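Local coordinates for sugar fermentation stimulation protein homolog (Pyrococcus furiosus, PDB 4DA2) that probably binds DNA, joining an OB-fold domain to a PD-(D/E)xK nuclease-like domain that holds two calcium ions, at residues F15-R18 against G24-R27; N44-P49 against S134-E139; E93-L96 against L100-C103. The protein carries 1 engineered substitution. All coordinates share one frame; numbering follows the deposited sequence.

Overall arrangement
From the N terminus, the chain first closes a short loop at interaction 1, where strand 11-18 turns back on strand 23-28 as a hairpin of the OB domain. Interaction 2 opens after it: 44-49, in the loop before strand 52-57, meets 134-139 of strand 127-139, a long-range closure from OB domain to nuclease-like domain. Interaction 3 is nested inside that loop and joins the end of helix 81-93 to the turn before strand 104-108. Interactions 1 and 2 touch through Phe15 and Met47, their centres about 15 Å apart; interaction 3 lies on the opposite side of the chain's centre, about 16 Å from interaction 2 at the nearest atoms.

Interaction 1 of 3, residues F15-R18 against G24-R27; sequences FLRR and GLVR
Leu16 and Arg17 both turn their backbone N-H groups onto a single acceptor, the carbonyl oxygen of Leu25. Leu16 N lies 2.9 Å from Leu25 O, and Arg17 N reaches the same Leu25 O at 3.2 Å. Each donor is tilted by some 20° from the plane of that carbonyl. The return bond is straighter: Leu25 N to Arg17 O is 2.8 Å, with an N-H...O angle of 171°. Three bonds therefore tie two residues of strand 11-18 to one residue of strand 23-28.

The side-chain contacts fall into separate groups. Leu16 directs its side chain at the partner strand and packs on its backbone, where CB passes 3.3 Å from Leu25 O and CD1 rests 3.8 Å from Val26 C, close to Arg27 N and CB as well; the same side chain also packs on Ile32. Cut back to an alanine, this position would lose CG and both methyls, which is likely to leave a gap over the backbone of Val26 and Arg27 and beside Ile32. Phe15 and Val26 share one sheet face and cross at about a right angle, CD1 of Phe15 being 4.2 Å from Val26 CG1. With CG anti to the backbone N (chi1 -174°), the Phe15 ring lies beside Met47, and one of its faces is met by Arg17 N, offset toward the rim.

Arg17 and Leu25 occupy the other face and run side by side. Leu25 CD1 sits over one face of the guanidinium, 3.6 Å from Arg17 NH2, a contact of methyl group with flat cation.

The one-residue shift between the Phe15-Val26 pair and the Arg17-Leu25 pair, with Leu16 and Arg17 facing Leu25 together, defines a classic beta bulge in an antiparallel hairpin of the OB fold.

Interaction 2 of 3, residues N44-P49 against S134-E139; sequences NEFMIP and SAVLRE
Phe46 brings the edge of its ring to the backbone of Val136: CE2 is 3.4 Å from Val136 O, which lies near the ring plane. The same CE2 packs 4.3 Å from Val136 CB. Next to it, Glu45 crosses Leu137 at about a right angle and places OE2 3.9 Å from Leu137 CD1. Its other oxygen is bridged by water: the water donates to Glu45 OE1 at 2.7 Å and accepts from Arg138 N at 2.7 Å, so that backbone N-H is satisfied across the domain boundary. Glu45 has CG beside its own backbone N (chi1 -65°) and an extended chain beyond, which carries the carboxylate across to Leu137 and the water.

The contact spans the interface between the OB fold and the PD-(D/E)xK fold, and segment 134-139 lies shortly after the calcium ligands Glu131 and Thr132 on strand 127-139, the Val136 side chain being about 13 Å from a bound calcium ion.

In the second shell, the Phe46 ring meets Phe70 at about 20° between planes and also touches Leu178. The Arg138 guanidinium is turned to a salt bridge with Asp72 and to Pro179 O and Asn180 O. Just after Phe46, an inverse gamma turn centres on Met47, closed by a weak Ile48 N to Phe46 O bond.

Interaction 3 of 3, residues E93-L96 against L100-C103; sequences EKEL and LEGC
Glu95 reaches across to Glu101 and Gly102, with CB, CD and OE2 making the contacts, and its side chain can be followed outward atom by atom. CB lies 4.1 Å from Glu101 CG, so the two acidic side chains touch through their aliphatic parts before their charges diverge. CG stands beside the backbone N of Glu95 (chi1 -54°), and the extended chain beyond it carries CD toward the backbone of 100-103, where it comes within 3.6 Å of Gly102 N. At the tip, OE2 accepts a hydrogen bond from Gly102 N at 2.5 Å, implausibly short for such a bond, which makes the exact distance doubtful. The N-H...O angle is 156°, and the donor approaches on the anti side of the carboxylate, 35° out of its plane. OE2 also lies 3.4 Å from Glu101 CA, and Glu101 CB is just beyond.

The donor N-H is presented by a type II beta turn, Leu100 to Cys103, closed by Cys103 N to Leu100 O at 3.0 Å. Gly102 occupies the third position with positive phi, and the N-H taken by Glu95 belongs to the central peptide of that turn. Glu101 OE1 lies 5.5 Å from Glu95 OE2; the Gly102 N-H at OE2 may partly offset the nearness of the two carboxylates. A second link runs through water, which donates to Glu95 O at 2.9 Å and to Glu101 OE2 at 2.7 Å.

Glu95 itself is the positive-phi residue of the Schellman motif that ends helix 81-93. The contact closes the surface loop between that helix and strand 104-108: Leu96 packs on Met2 and Leu4 of strand 2-6, while Cys103, at the end of the turn, is disulfide-bonded to Cys123, just past strand 115-122.

Interaction 1 of 3, residues F15-R18 against G24-R27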
ATOM      1  N   PHE A  15      -6.022 -14.277  13.973  1.00 18.55           N
ATOM      2  CA  PHE A  15      -6.184 -12.937  14.503  1.00 17.14           C
ATOM      3  C   PHE A  15      -7.116 -12.965  15.703  1.00 24.80           C
ATOM      4  O   PHE A  15      -8.217 -13.508  15.625  1.00 27.86           O
ATOM      5  CB  PHE A  15      -6.705 -11.965  13.447  1.00 19.27           C
ATOM      6  CG  PHE A  15      -6.749 -10.555  13.931  1.00 16.94           C
ATOM      7  CD1 PHE A  15      -5.586  -9.810  14.031  1.00 24.43           C
ATOM      8  CD2 PHE A  15      -7.959  -9.968  14.319  1.00 15.80           C
ATOM      9  CE1 PHE A  15      -5.613  -8.483  14.532  1.00 26.34           C
ATOM     10  CE2 PHE A  15      -7.988  -8.656  14.797  1.00 23.32           C
ATOM     11  CZ  PHE A  15      -6.821  -7.911  14.906  1.00 24.04           C
ATOM     12  N   LEU A  16      -6.661 -12.401  16.824  1.00 19.25           N
ATOM     13  CA  LEU A  16      -7.487 -12.390  18.042  1.00 18.47           C
ATOM     14  C   LEU A  16      -8.127 -11.039  18.230  1.00 21.11           C
ATOM     15  O   LEU A  16      -9.369 -10.923  18.247  1.00 22.31           O
ATOM     16  CB  LEU A  16      -6.639 -12.775  19.278  1.00 16.18           C
ATOM     17  CG  LEU A  16      -6.022 -14.183  19.163  1.00 32.37           C
ATOM     18  CD1 LEU A  16      -5.100 -14.495  20.342  1.00 27.10           C
ATOM     19  CD2 LEU A  16      -7.089 -15.271  19.010  1.00 23.77           C
ATOM     20  N   ARG A  17      -7.296 -10.001  18.347  1.00 22.87           N
ATOM     21  CA  ARG A  17      -7.827  -8.651  18.537  1.00 28.32           C
ATOM     22  C   ARG A  17      -6.818  -7.540  18.272  1.00 27.48           C
ATOM     23  O   ARG A  17      -5.603  -7.719  18.397  1.00 19.59           O
ATOM     24  CB  ARG A  17      -8.500  -8.477  19.913  1.00 46.96           C
ATOM     25  CG  ARG A  17      -7.554  -8.458  21.090  1.00 29.79           C
ATOM     26  CD  ARG A  17      -8.314  -8.450  22.425  1.00 25.11           C
ATOM     27  NE  ARG A  17      -7.389  -8.553  23.560  1.00 24.28           N
ATOM     28  CZ  ARG A  17      -6.824  -7.524  24.190  1.00 34.71           C
ATOM     29  NH1 ARG A  17      -7.055  -6.275  23.802  1.00 35.87           N
ATOM     30  NH2 ARG A  17      -6.015  -7.745  25.221  1.00 39.75           N
ATOM     31  N   ARG A  18      -7.340  -6.386  17.874  1.00 27.61           N
ATOM     32  CA  ARG A  18      -6.489  -5.243  17.672  1.00 24.81           C
ATOM     33  C   ARG A  18      -6.373  -4.494  18.994  1.00 31.51           C
ATOM     34  O   ARG A  18      -7.377  -4.176  19.622  1.00 35.75           O
ATOM     35  CB  ARG A  18      -7.031  -4.356  16.534  1.00 25.28           C
ATOM     36  CG  ARG A  18      -5.985  -3.411  15.987  1.00 27.53           C
ATOM     37  CD  ARG A  18      -6.413  -2.778  14.676  1.00 30.64           C
ATOM     38  NE  ARG A  18      -5.327  -1.975  14.111  1.00 22.22           N
ATOM     39  CZ  ARG A  18      -5.413  -1.275  12.980  1.00 33.78           C
ATOM     40  NH1 ARG A  18      -6.537  -1.286  12.277  1.00 34.73           N
ATOM     41  NH2 ARG A  18      -4.374  -0.569  12.544  1.00 30.18           N
ATOM     42  N   GLY A  24      -1.410  -5.697  17.217  1.00 16.28           N
ATOM     43  CA  GLY A  24      -2.489  -6.684  17.356  1.00 15.93           C
ATOM     44  C   GLY A  24      -2.023  -7.887  18.146  1.00 17.59           C
ATOM     45  O   GLY A  24      -0.817  -8.109  18.290  1.00 14.93           O
ATOM     46  N   LEU A  25      -2.975  -8.656  18.667  1.00 18.35           N
ATOM     47  CA  LEU A  25      -2.670  -9.976  19.240  1.00 12.68           C
ATOM     48  C   LEU A  25      -3.146 -11.072  18.295  1.00 17.22           C
ATOM     49  O   LEU A  25      -4.266 -11.016  17.770  1.00 16.00           O
ATOM     50  CB  LEU A  25      -3.339 -10.138  20.613  1.00 18.43           C
ATOM     51  CG  LEU A  25      -2.916  -9.154  21.699  1.00 16.34           C
ATOM     52  CD1 LEU A  25      -3.738  -9.320  22.961  1.00 23.99           C
ATOM     53  CD2 LEU A  25      -1.392  -9.311  21.995  1.00 20.45           C
ATOM     54  N   VAL A  26      -2.289 -12.075  18.098  1.00 16.18           N
ATOM     55  CA  VAL A  26      -2.564 -13.215  17.243  1.00 18.98           C
ATOM     56  C   VAL A  26      -2.180 -14.503  17.979  1.00 20.36           C
ATOM     57  O   VAL A  26      -1.349 -14.483  18.895  1.00 18.05           O
ATOM     58  CB  VAL A  26      -1.773 -13.144  15.887  1.00 15.31           C
ATOM     59  CG1 VAL A  26      -2.076 -11.822  15.156  1.00 13.38           C
ATOM     60  CG2 VAL A  26      -0.301 -13.307  16.105  1.00 14.86           C
ATOM     61  N   ARG A  27      -2.760 -15.614  17.550  1.00 20.31           N
ATOM     62  CA  ARG A  27      -2.368 -16.925  18.023  1.00 19.03           C
ATOM     63  C   ARG A  27      -1.513 -17.587  16.953  1.00 31.26           C
ATOM     64  O   ARG A  27      -1.933 -17.717  15.816  1.00 21.87           O
ATOM     65  CB  ARG A  27      -3.609 -17.757  18.351  1.00 22.08           C
ATOM     66  CG  ARG A  27      -3.473 -19.267  18.212  1.00 43.74           C
ATOM     67  CD  ARG A  27      -3.471 -19.969  19.554  1.00 50.11           C
ATOM     68  NE  ARG A  27      -4.442 -19.412  20.496  1.00 31.33           N
ATOM     69  CZ  ARG A  27      -4.184 -19.240  21.790  1.00 26.60           C
ATOM     70  NH1 ARG A  27      -2.983 -19.560  22.262  1.00 33.96           N
ATOM     71  NH2 ARG A  27      -5.091 -18.703  22.596  1.00 23.89           N
TER

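Interaction 2 of 3, residues N44-P49 against S134-E139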
ATOM      1  N   ASN A  44     -11.372  -2.910   9.005  1.00 31.43           N
ATOM      2  CA  ASN A  44     -12.512  -3.570   9.662  1.00 26.42           C
ATOM      3  C   ASN A  44     -12.915  -4.917   9.071  1.00 32.10           C
ATOM      4  O   ASN A  44     -13.331  -5.811   9.801  1.00 27.93           O
ATOM      5  CB  ASN A  44     -13.731  -2.636   9.699  1.00 35.91           C
ATOM      6  CG  ASN A  44     -13.804  -1.820  10.976  1.00 57.53           C
ATOM      7  OD1 ASN A  44     -13.387  -2.271  12.048  1.00 57.04           O
ATOM      8  ND2 ASN A  44     -14.349  -0.615  10.871  1.00 68.40           N
ATOM      9  N   GLU A  45     -12.793  -5.073   7.755  1.00 26.57           N
ATOM     10  CA  GLU A  45     -13.146  -6.351   7.144  1.00 28.28           C
ATOM     11  C   GLU A  45     -12.112  -7.478   7.377  1.00 30.78           C
ATOM     12  O   GLU A  45     -12.443  -8.663   7.268  1.00 28.55           O
ATOM     13  CB  GLU A  45     -13.556  -6.176   5.682  1.00 36.90           C
ATOM     14  CG  GLU A  45     -14.848  -5.354   5.573  1.00 38.44           C
ATOM     15  CD  GLU A  45     -15.240  -4.986   4.149  1.00 45.25           C
ATOM     16  OE1 GLU A  45     -14.903  -5.736   3.208  1.00157.26           O
ATOM     17  OE2 GLU A  45     -15.908  -3.945   3.980  1.00 62.41           O
ATOM     18  N   PHE A  46     -10.889  -7.101   7.748  1.00 21.19           N
ATOM     19  CA  PHE A  46      -9.817  -8.068   7.987  1.00 17.53           C
ATOM     20  C   PHE A  46      -9.628  -8.378   9.464  1.00 20.28           C
ATOM     21  O   PHE A  46      -9.367  -9.534   9.811  1.00 23.35           O
ATOM     22  CB  PHE A  46      -8.461  -7.587   7.434  1.00 18.03           C
ATOM     23  CG  PHE A  46      -8.354  -7.667   5.921  1.00 18.60           C
ATOM     24  CD1 PHE A  46      -8.546  -8.884   5.259  1.00 21.84           C
ATOM     25  CD2 PHE A  46      -8.093  -6.524   5.174  1.00 37.53           C
ATOM     26  CE1 PHE A  46      -8.458  -8.960   3.862  1.00 32.96           C
ATOM     27  CE2 PHE A  46      -8.008  -6.584   3.779  1.00 26.85           C
ATOM     28  CZ  PHE A  46      -8.188  -7.802   3.124  1.00 27.85           C
ATOM     29  N   MET A  47      -9.705  -7.332  10.302  1.00 22.61           N
ATOM     30  CA  MET A  47      -9.392  -7.406  11.741  1.00 20.14           C
ATOM     31  C   MET A  47     -10.579  -7.960  12.497  1.00 25.94           C
ATOM     32  O   MET A  47     -11.200  -7.237  13.282  1.00 26.30           O
ATOM     33  CB  MET A  47      -9.078  -6.013  12.296  1.00 22.23           C
ATOM     34  CG  MET A  47      -8.002  -5.257  11.557  1.00 25.71           C
ATOM     35  SD  MET A  47      -6.388  -5.727  12.160  1.00 28.25           S
ATOM     36  CE  MET A  47      -5.295  -5.017  10.921  1.00 34.07           C
ATOM     37  N   ILE A  48     -10.888  -9.234  12.247  1.00 28.87           N
ATOM     38  CA  ILE A  48     -12.048  -9.911  12.836  1.00 18.50           C
ATOM     39  C   ILE A  48     -11.523 -11.121  13.608  1.00 21.55           C
ATOM     40  O   ILE A  48     -10.766 -11.928  13.061  1.00 19.63           O
ATOM     41  CB  ILE A  48     -13.067 -10.377  11.731  1.00 27.31           C
ATOM     42  CG1 ILE A  48     -13.589  -9.179  10.920  1.00 29.40           C
ATOM     43  CG2 ILE A  48     -14.225 -11.234  12.322  1.00 26.85           C
ATOM     44  CD1 ILE A  48     -14.657  -8.364  11.592  1.00 32.79           C
ATOM     45  N   PRO A  49     -11.904 -11.245  14.898  1.00 31.56           N
ATOM     46  CA  PRO A  49     -11.450 -12.407  15.678  1.00 27.40           C
ATOM     47  C   PRO A  49     -11.732 -13.732  14.955  1.00 14.37           C
ATOM     48  O   PRO A  49     -12.861 -13.956  14.467  1.00 23.39           O
ATOM     49  CB  PRO A  49     -12.240 -12.286  16.992  1.00 27.71           C
ATOM     50  CG  PRO A  49     -12.488 -10.800  17.141  1.00 22.31           C
ATOM     51  CD  PRO A  49     -12.682 -10.290  15.713  1.00 21.65           C
ATOM     52  N   SER A 134      -1.854   2.476   0.364  1.00 14.45           N
ATOM     53  CA  SER A 134      -2.485   1.165   0.481  1.00 10.93           C
ATOM     54  C   SER A 134      -3.931   1.221   0.004  1.00 10.16           C
ATOM     55  O   SER A 134      -4.704   2.089   0.437  1.00 16.69           O
ATOM     56  CB  SER A 134      -2.462   0.703   1.927  1.00 11.26           C
ATOM     57  OG  SER A 134      -3.100  -0.573   2.060  1.00 16.21           O
ATOM     58  N   ALA A 135      -4.297   0.282  -0.866  1.00 10.51           N
ATOM     59  CA  ALA A 135      -5.693   0.149  -1.308  1.00 11.14           C
ATOM     60  C   ALA A 135      -6.184  -1.273  -1.163  1.00 12.93           C
ATOM     61  O   ALA A 135      -6.195  -2.052  -2.122  1.00 12.90           O
ATOM     62  CB  ALA A 135      -5.853   0.635  -2.762  1.00 13.21           C
ATOM     63  N   VAL A 136      -6.557  -1.635   0.055  1.00 15.99           N
ATOM     64  CA  VAL A 136      -6.911  -3.033   0.332  1.00 14.68           C
ATOM     65  C   VAL A 136      -8.367  -3.182   0.805  1.00 16.19           C
ATOM     66  O   VAL A 136      -8.745  -4.218   1.401  1.00 20.74           O
ATOM     67  CB  VAL A 136      -5.881  -3.751   1.265  1.00 17.65           C
ATOM     68  CG1 VAL A 136      -4.513  -3.885   0.535  1.00 18.67           C
ATOM     69  CG2 VAL A 136      -5.717  -3.018   2.606  1.00 13.78           C
ATOM     70  N   LEU A 137      -9.171  -2.157   0.538  1.00 15.98           N
ATOM     71  CA  LEU A 137     -10.611  -2.227   0.775  1.00 15.83           C
ATOM     72  C   LEU A 137     -11.287  -2.688  -0.513  1.00 24.10           C
ATOM     73  O   LEU A 137     -11.076  -2.097  -1.573  1.00 16.95           O
ATOM     74  CB  LEU A 137     -11.149  -0.864   1.222  1.00 13.54           C
ATOM     75  CG  LEU A 137     -12.663  -0.776   1.485  1.00 14.28           C
ATOM     76  CD1 LEU A 137     -13.095  -1.590   2.711  1.00 24.58           C
ATOM     77  CD2 LEU A 137     -13.147   0.659   1.582  1.00 26.60           C
ATOM     78  N   ARG A 138     -12.062  -3.767  -0.437  1.00 17.08           N
ATOM     79  CA  ARG A 138     -12.625  -4.378  -1.634  1.00 17.14           C
ATOM     80  C   ARG A 138     -14.082  -4.036  -1.814  1.00 32.57           C
ATOM     81  O   ARG A 138     -14.866  -4.097  -0.870  1.00 21.07           O
ATOM     82  CB  ARG A 138     -12.492  -5.897  -1.576  1.00 17.17           C
ATOM     83  CG  ARG A 138     -13.279  -6.649  -2.681  1.00 18.09           C
ATOM     84  CD  ARG A 138     -13.426  -8.135  -2.384  1.00 26.39           C
ATOM     85  NE  ARG A 138     -12.137  -8.757  -2.113  1.00 25.46           N
ATOM     86  CZ  ARG A 138     -11.256  -9.125  -3.042  1.00 23.74           C
ATOM     87  NH1 ARG A 138     -11.520  -8.935  -4.332  1.00 39.48           N
ATOM     88  NH2 ARG A 138     -10.100  -9.668  -2.677  1.00 23.91           N
ATOM     89  N   GLU A 139     -14.430  -3.681  -3.038  1.00 19.35           N
ATOM     90  CA  GLU A 139     -15.827  -3.654  -3.473  1.00 29.23           C
ATOM     91  C   GLU A 139     -15.886  -4.342  -4.826  1.00 25.12           C
ATOM     92  O   GLU A 139     -15.566  -3.746  -5.858  1.00 22.05           O
ATOM     93  CB  GLU A 139     -16.378  -2.237  -3.570  1.00 25.30           C
ATOM     94  CG  GLU A 139     -17.851  -2.192  -4.009  1.00 25.76           C
ATOM     95  CD  GLU A 139     -18.271  -0.825  -4.501  1.00 40.72           C
ATOM     96  OE1 GLU A 139     -18.403   0.101  -3.665  1.00 32.84           O
ATOM     97  OE2 GLU A 139     -18.475  -0.686  -5.729  1.00 38.42           O
TER
HETATM   98  O   HOH W   1     -12.598  -5.076   1.869  1.00 29.77           O

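Interaction 3 of 3, residues E93-L96 against L100-C103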
ATOM      1  N   GLU A  93      12.970  -1.156  -9.397  1.00 18.47           N
ATOM      2  CA  GLU A  93      14.265  -1.803  -9.633  1.00 20.12           C
ATOM      3  C   GLU A  93      14.276  -2.581 -10.936  1.00 25.77           C
ATOM      4  O   GLU A  93      15.218  -2.455 -11.734  1.00 21.28           O
ATOM      5  CB  GLU A  93      14.589  -2.774  -8.503  1.00 15.87           C
ATOM      6  CG  GLU A  93      15.326  -2.152  -7.339  1.00 65.27           C
ATOM      7  CD  GLU A  93      15.481  -3.106  -6.165  1.00 43.43           C
ATOM      8  OE1 GLU A  93      15.839  -4.288  -6.391  1.00 41.56           O
ATOM      9  OE2 GLU A  93      15.249  -2.663  -5.018  1.00 44.65           O
ATOM     10  N   LYS A  94      13.226  -3.373 -11.138  1.00 23.92           N
ATOM     11  CA  LYS A  94      13.117  -4.279 -12.287  1.00 26.28           C
ATOM     12  C   LYS A  94      12.603  -3.547 -13.538  1.00 20.15           C
ATOM     13  O   LYS A  94      12.459  -4.149 -14.611  1.00 22.59           O
ATOM     14  CB  LYS A  94      12.203  -5.458 -11.931  1.00 17.92           C
ATOM     15  CG  LYS A  94      12.806  -6.447 -10.930  1.00 21.33           C
ATOM     16  CD  LYS A  94      11.776  -7.500 -10.551  1.00 28.11           C
ATOM     17  CE  LYS A  94      12.165  -8.243  -9.278  1.00 44.45           C
ATOM     18  NZ  LYS A  94      13.310  -9.170  -9.457  1.00 76.07           N
ATOM     19  N   GLU A  95      12.326  -2.249 -13.369  1.00 17.42           N
ATOM     20  CA  GLU A  95      11.766  -1.354 -14.402  1.00 18.70           C
ATOM     21  C   GLU A  95      10.514  -1.907 -15.070  1.00 23.55           C
ATOM     22  O   GLU A  95      10.417  -1.940 -16.296  1.00 21.95           O
ATOM     23  CB  GLU A  95      12.856  -1.015 -15.445  1.00 21.33           C
ATOM     24  CG  GLU A  95      14.108  -0.448 -14.825  1.00 21.95           C
ATOM     25  CD  GLU A  95      15.180  -0.115 -15.856  1.00 34.02           C
ATOM     26  OE1 GLU A  95      16.221  -0.798 -15.859  1.00 44.19           O
ATOM     27  OE2 GLU A  95      14.976   0.815 -16.659  1.00 48.31           O
ATOM     28  N   LEU A  96       9.539  -2.316 -14.264  1.00 18.46           N
ATOM     29  CA  LEU A  96       8.364  -3.005 -14.785  1.00 22.43           C
ATOM     30  C   LEU A  96       7.223  -2.072 -15.198  1.00 24.58           C
ATOM     31  O   LEU A  96       6.231  -2.509 -15.777  1.00 26.21           O
ATOM     32  CB  LEU A  96       7.879  -4.078 -13.809  1.00 22.09           C
ATOM     33  CG  LEU A  96       8.877  -5.190 -13.457  1.00 24.36           C
ATOM     34  CD1 LEU A  96       8.190  -6.232 -12.596  1.00 23.36           C
ATOM     35  CD2 LEU A  96       9.532  -5.840 -14.717  1.00 25.37           C
ATOM     36  N   LEU A 100       8.590   4.501 -16.237  1.00 21.48           N
ATOM     37  CA  LEU A 100       9.672   4.742 -15.267  1.00 17.47           C
ATOM     38  C   LEU A 100      10.981   3.968 -15.584  1.00 19.82           C
ATOM     39  O   LEU A 100      11.863   3.815 -14.730  1.00 20.73           O
ATOM     40  CB  LEU A 100       9.181   4.477 -13.829  1.00 21.24           C
ATOM     41  CG  LEU A 100       8.055   5.430 -13.365  1.00 29.12           C
ATOM     42  CD1 LEU A 100       7.334   4.894 -12.148  1.00 38.18           C
ATOM     43  CD2 LEU A 100       8.555   6.874 -13.110  1.00 24.64           C
ATOM     44  N   GLU A 101      11.100   3.487 -16.817  1.00 23.92           N
ATOM     45  CA  GLU A 101      12.348   2.865 -17.270  1.00 21.21           C
ATOM     46  C   GLU A 101      13.509   3.828 -17.201  1.00 19.25           C
ATOM     47  O   GLU A 101      13.392   5.000 -17.560  1.00 30.17           O
ATOM     48  CB  GLU A 101      12.220   2.289 -18.685  1.00 27.21           C
ATOM     49  CG  GLU A 101      11.485   0.953 -18.720  1.00 39.49           C
ATOM     50  CD  GLU A 101      11.067   0.532 -20.122  1.00 31.04           C
ATOM     51  OE1 GLU A 101      11.735   0.942 -21.104  1.00 41.04           O
ATOM     52  OE2 GLU A 101      10.054  -0.201 -20.235  1.00 27.71           O
ATOM     53  N   GLY A 102      14.638   3.333 -16.716  1.00 20.49           N
ATOM     54  CA  GLY A 102      15.820   4.165 -16.559  1.00 26.01           C
ATOM     55  C   GLY A 102      15.702   5.138 -15.393  1.00 18.84           C
ATOM     56  O   GLY A 102      16.517   6.048 -15.271  1.00 23.16           O
ATOM     57  N   CYS A 103      14.684   4.953 -14.549  1.00 20.76           N
ATOM     58  CA  CYS A 103      14.502   5.781 -13.351  1.00 29.08           C
ATOM     59  C   CYS A 103      14.790   4.969 -12.103  1.00 18.16           C
ATOM     60  O   CYS A 103      14.526   3.761 -12.062  1.00 30.70           O
ATOM     61  CB  CYS A 103      13.067   6.288 -13.240  1.00 18.82           C
ATOM     62  SG  CYS A 103      12.406   7.121 -14.659  1.00 24.62           S
TER
HETATM   63  O   HOH W   2       8.760  -1.999 -18.628  1.00 31.58           O